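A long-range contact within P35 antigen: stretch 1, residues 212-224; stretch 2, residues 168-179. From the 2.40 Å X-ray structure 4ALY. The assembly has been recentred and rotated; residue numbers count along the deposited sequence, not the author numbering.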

# COMPACT_ATOMS: atom_id res chain seq x y z
N LYS A 212 3.16 12.29 4.97
CA LYS A 212 3.88 11.79 3.81
C LYS A 212 3.32 10.43 3.39
O LYS A 212 3.11 10.17 2.21
CB LYS A 212 5.39 11.77 4.04
CG LYS A 212 5.98 13.15 3.82
CD LYS A 212 7.23 13.34 4.64
CE LYS A 212 7.26 14.68 5.35
NZ LYS A 212 8.27 14.45 6.40
N LEU A 213 3.05 9.60 4.38
CA LEU A 213 2.37 8.36 4.14
C LEU A 213 1.07 8.52 3.35
O LEU A 213 0.90 7.81 2.36
CB LEU A 213 2.12 7.65 5.45
CG LEU A 213 2.89 6.36 5.74
CD1 LEU A 213 4.12 6.09 4.91
CD2 LEU A 213 3.08 6.20 7.25
N THR A 214 0.20 9.47 3.78
CA THR A 214 -1.08 9.79 3.10
C THR A 214 -0.79 10.25 1.68
O THR A 214 -1.53 9.95 0.74
CB THR A 214 -1.85 10.91 3.84
OG1 THR A 214 -2.40 10.38 5.06
CG2 THR A 214 -3.01 11.54 2.97
N SER A 215 0.32 10.94 1.50
CA SER A 215 0.59 11.50 0.19
C SER A 215 1.18 10.43 -0.78
O SER A 215 1.00 10.50 -2.00
CB SER A 215 1.45 12.76 0.37
OG SER A 215 2.38 12.88 -0.66
N LEU A 216 1.86 9.42 -0.21
CA LEU A 216 2.29 8.25 -0.97
C LEU A 216 1.08 7.40 -1.43
O LEU A 216 0.98 7.04 -2.61
CB LEU A 216 3.19 7.41 -0.12
CG LEU A 216 4.65 7.80 0.08
CD1 LEU A 216 5.18 6.94 1.23
CD2 LEU A 216 5.45 7.46 -1.17
N LYS A 217 0.16 7.10 -0.50
CA LYS A 217 -1.10 6.40 -0.84
C LYS A 217 -1.87 7.15 -1.90
O LYS A 217 -2.38 6.55 -2.87
CB LYS A 217 -2.00 6.27 0.37
CG LYS A 217 -3.23 5.42 0.09
CD LYS A 217 -3.87 4.88 1.36
CE LYS A 217 -5.08 4.02 1.03
NZ LYS A 217 -5.45 3.33 2.32
N GLU A 218 -1.98 8.47 -1.73
CA GLU A 218 -2.83 9.28 -2.61
C GLU A 218 -2.33 9.25 -4.04
O GLU A 218 -3.10 9.29 -4.97
CB GLU A 218 -2.89 10.73 -2.12
CG GLU A 218 -4.05 11.49 -2.68
CD GLU A 218 -5.35 10.89 -2.21
OE1 GLU A 218 -5.41 10.56 -0.98
OE2 GLU A 218 -6.26 10.73 -3.07
N LYS A 219 -1.02 9.17 -4.22
CA LYS A 219 -0.50 9.19 -5.55
C LYS A 219 -0.65 7.79 -6.17
O LYS A 219 -0.84 7.65 -7.37
CB LYS A 219 0.95 9.66 -5.53
CG LYS A 219 1.43 10.03 -6.91
CD LYS A 219 2.93 9.95 -6.99
CE LYS A 219 3.39 10.30 -8.41
NZ LYS A 219 4.86 10.06 -8.46
N TRP A 220 -0.59 6.75 -5.33
CA TRP A 220 -0.92 5.36 -5.73
C TRP A 220 -2.37 5.28 -6.14
O TRP A 220 -2.71 4.64 -7.12
CB TRP A 220 -0.59 4.41 -4.59
CG TRP A 220 -1.15 3.01 -4.65
CD1 TRP A 220 -2.06 2.43 -3.79
CD2 TRP A 220 -0.81 1.93 -5.61
NE1 TRP A 220 -2.29 1.12 -4.13
CE2 TRP A 220 -1.59 0.78 -5.23
CE3 TRP A 220 0.06 1.83 -6.72
CZ2 TRP A 220 -1.50 -0.44 -5.92
CZ3 TRP A 220 0.14 0.60 -7.42
CH2 TRP A 220 -0.64 -0.50 -7.04
N LEU A 221 -3.23 5.98 -5.41
CA LEU A 221 -4.66 5.97 -5.76
C LEU A 221 -4.86 6.71 -7.05
O LEU A 221 -5.64 6.26 -7.91
CB LEU A 221 -5.54 6.58 -4.65
CG LEU A 221 -5.69 5.81 -3.30
CD1 LEU A 221 -6.18 6.72 -2.17
CD2 LEU A 221 -6.62 4.63 -3.51
N LYS A 222 -4.18 7.84 -7.19
CA LYS A 222 -4.24 8.63 -8.44
C LYS A 222 -3.66 7.91 -9.71
O LYS A 222 -4.24 7.94 -10.83
CB LYS A 222 -3.61 10.01 -8.20
CG LYS A 222 -3.62 10.94 -9.42
CD LYS A 222 -2.25 11.01 -10.11
CE LYS A 222 -1.78 12.48 -10.23
NZ LYS A 222 -2.32 13.20 -11.43
N ASP A 223 -2.50 7.28 -9.56
CA ASP A 223 -1.93 6.61 -10.75
C ASP A 223 -2.80 5.43 -11.18
O ASP A 223 -2.84 5.10 -12.36
CB ASP A 223 -0.46 6.15 -10.57
CG ASP A 223 0.54 7.32 -10.42
OD1 ASP A 223 0.25 8.42 -10.91
OD2 ASP A 223 1.60 7.13 -9.80
N THR A 224 -3.58 4.89 -10.24
CA THR A 224 -4.38 3.68 -10.45
C THR A 224 -5.57 4.06 -11.25
O THR A 224 -5.91 3.37 -12.20
CB THR A 224 -4.98 3.10 -9.16
OG1 THR A 224 -3.97 2.81 -8.25
CG2 THR A 224 -5.55 1.81 -9.45
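Stretch 2 168-179: ETLINRGFSIQL

The strongest polar link is a salt bridge between Arg-173 and Asp-223. Arg-173 NH2 lies 2.8 Å from Asp-223 OD2, and Arg-173 NH1 donates to the same OD2 atom at 3.0 Å. The carboxylate oxygen meets the guanidinium at its edge, so both terminal nitrogens can share it. A water adds a further link: it accepts from Arg-173 NH1 at 2.9 Å and donates to Leu-216 O at 2.8 Å. A second charged side chain reaches across at Lys-217, whose NZ donates to Gln-178 OE1 at 2.7 Å. Its chain is extended, with all four chi angles t.

Stretch 2, residues 168-179, is helical and runs roughly antiparallel to the helix of stretch 1. The angle between their directions is 149°, and the axes approach to 9.7 Å. Stretch 2 has a wider pi-type turn at 168-175, where Arg-173 N bonds to Glu-168 O at 3.2 Å and Gly-174 N to Thr-169 O at 3.2 Å.

Trp-220 fills the hole formed by Thr-169, Arg-173, Gly-174 and Ile-177. Gly-174 CA lies over one face of the indole, 3.3 Å from Trp-220 CE2, in a CH-pi contact. A CB on Gly-174 would clash with Trp-220 CZ2, so the close approach depends on the bare backbone. Leu-170 CD2 meets the ring edge, 4.1 Å from Trp-220 CH2. Trp-220 CE3 is 3.4 Å from Arg-173 CG and also lies over one face of the guanidinium. The arginine thus packs on the indole while pairing with Asp-223.

Ile-177 is the reciprocal knob. It sits among Leu-213, Leu-216, Lys-217 and Trp-220. Its CG2 is 4.1 Å from Leu-216 CB, and its CD1 is 4.2 Å from Trp-220 CB. The contact buries 553 Å² over both stretches.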

# COMPACT_ATOMS: atom_id res chain seq x y z
N GLU A 168 5.84 -6.00 -8.84
CA GLU A 168 6.57 -4.86 -8.24
C GLU A 168 5.51 -3.77 -7.88
O GLU A 168 5.40 -3.31 -6.73
CB GLU A 168 7.56 -4.33 -9.31
CG GLU A 168 9.00 -3.86 -9.00
CD GLU A 168 9.95 -3.99 -10.24
OE1 GLU A 168 10.31 -5.16 -10.60
OE2 GLU A 168 10.35 -2.95 -10.88
N THR A 169 4.72 -3.39 -8.86
CA THR A 169 3.70 -2.36 -8.69
C THR A 169 2.73 -2.65 -7.52
O THR A 169 2.46 -1.78 -6.72
CB THR A 169 2.93 -2.24 -10.00
OG1 THR A 169 3.85 -1.91 -11.07
CG2 THR A 169 1.82 -1.25 -9.88
N LEU A 170 2.26 -3.90 -7.41
CA LEU A 170 1.22 -4.22 -6.47
C LEU A 170 1.83 -4.39 -5.08
O LEU A 170 1.27 -3.99 -4.05
CB LEU A 170 0.48 -5.49 -6.94
CG LEU A 170 -0.54 -5.41 -8.09
CD1 LEU A 170 -1.19 -6.78 -8.35
CD2 LEU A 170 -1.63 -4.37 -7.81
N ILE A 171 3.00 -4.98 -5.05
CA ILE A 171 3.58 -5.36 -3.79
C ILE A 171 4.54 -4.32 -3.23
O ILE A 171 4.43 -3.93 -2.07
CB ILE A 171 4.23 -6.74 -3.94
CG1 ILE A 171 3.07 -7.72 -4.25
CG2 ILE A 171 5.09 -7.07 -2.70
CD1 ILE A 171 3.48 -9.17 -4.33
N ASN A 172 5.44 -3.84 -4.05
CA ASN A 172 6.50 -2.98 -3.57
C ASN A 172 6.00 -1.56 -3.52
O ASN A 172 6.53 -0.79 -2.71
CB ASN A 172 7.71 -3.06 -4.48
CG ASN A 172 8.33 -4.46 -4.50
OD1 ASN A 172 9.43 -4.60 -4.07
ND2 ASN A 172 7.61 -5.48 -4.95
N ARG A 173 4.98 -1.24 -4.35
CA ARG A 173 4.30 0.02 -4.22
C ARG A 173 3.02 -0.05 -3.33
O ARG A 173 3.06 0.42 -2.19
CB ARG A 173 4.13 0.84 -5.56
CG ARG A 173 3.21 2.02 -5.37
CD ARG A 173 3.49 3.43 -5.91
NE ARG A 173 3.22 3.55 -7.32
CZ ARG A 173 2.71 4.63 -7.92
NH1 ARG A 173 2.36 5.72 -7.26
NH2 ARG A 173 2.54 4.59 -9.24
N GLY A 174 1.90 -0.61 -3.80
CA GLY A 174 0.62 -0.47 -3.08
C GLY A 174 0.61 -1.20 -1.76
O GLY A 174 0.31 -0.57 -0.69
N PHE A 175 0.98 -2.49 -1.79
CA PHE A 175 1.08 -3.23 -0.53
C PHE A 175 2.03 -2.48 0.43
O PHE A 175 1.68 -2.26 1.61
CB PHE A 175 1.48 -4.67 -0.73
CG PHE A 175 1.95 -5.34 0.52
CD1 PHE A 175 1.04 -5.96 1.38
CD2 PHE A 175 3.29 -5.38 0.84
CE1 PHE A 175 1.48 -6.58 2.53
CE2 PHE A 175 3.76 -5.97 2.01
CZ PHE A 175 2.85 -6.57 2.86
N SER A 176 3.19 -2.01 -0.05
CA SER A 176 4.24 -1.60 0.94
C SER A 176 3.82 -0.37 1.73
O SER A 176 4.14 -0.25 2.88
CB SER A 176 5.57 -1.36 0.23
OG SER A 176 6.08 -2.59 -0.20
N ILE A 177 3.13 0.56 1.05
CA ILE A 177 2.67 1.84 1.62
C ILE A 177 1.60 1.62 2.72
O ILE A 177 1.63 2.24 3.81
CB ILE A 177 2.04 2.69 0.53
CG1 ILE A 177 3.07 3.04 -0.57
CG2 ILE A 177 1.38 3.92 1.17
CD1 ILE A 177 2.43 3.68 -1.79
N GLN A 178 0.62 0.75 2.39
CA GLN A 178 -0.41 0.34 3.32
C GLN A 178 0.19 -0.38 4.55
O GLN A 178 -0.06 0.06 5.67
CB GLN A 178 -1.47 -0.51 2.60
CG GLN A 178 -2.68 -0.74 3.44
CD GLN A 178 -3.38 0.58 3.81
OE1 GLN A 178 -3.50 1.51 2.98
NE2 GLN A 178 -3.81 0.68 5.08
N LEU A 179 1.01 -1.43 4.35
CA LEU A 179 1.76 -2.05 5.45
C LEU A 179 2.48 -1.01 6.31
O LEU A 179 2.41 -1.07 7.56
CB LEU A 179 2.81 -3.05 4.91
CG LEU A 179 3.81 -3.59 5.95
CD1 LEU A 179 3.13 -4.41 7.06
CD2 LEU A 179 4.87 -4.45 5.28
O HOH W 1 2.87 6.14 -4.48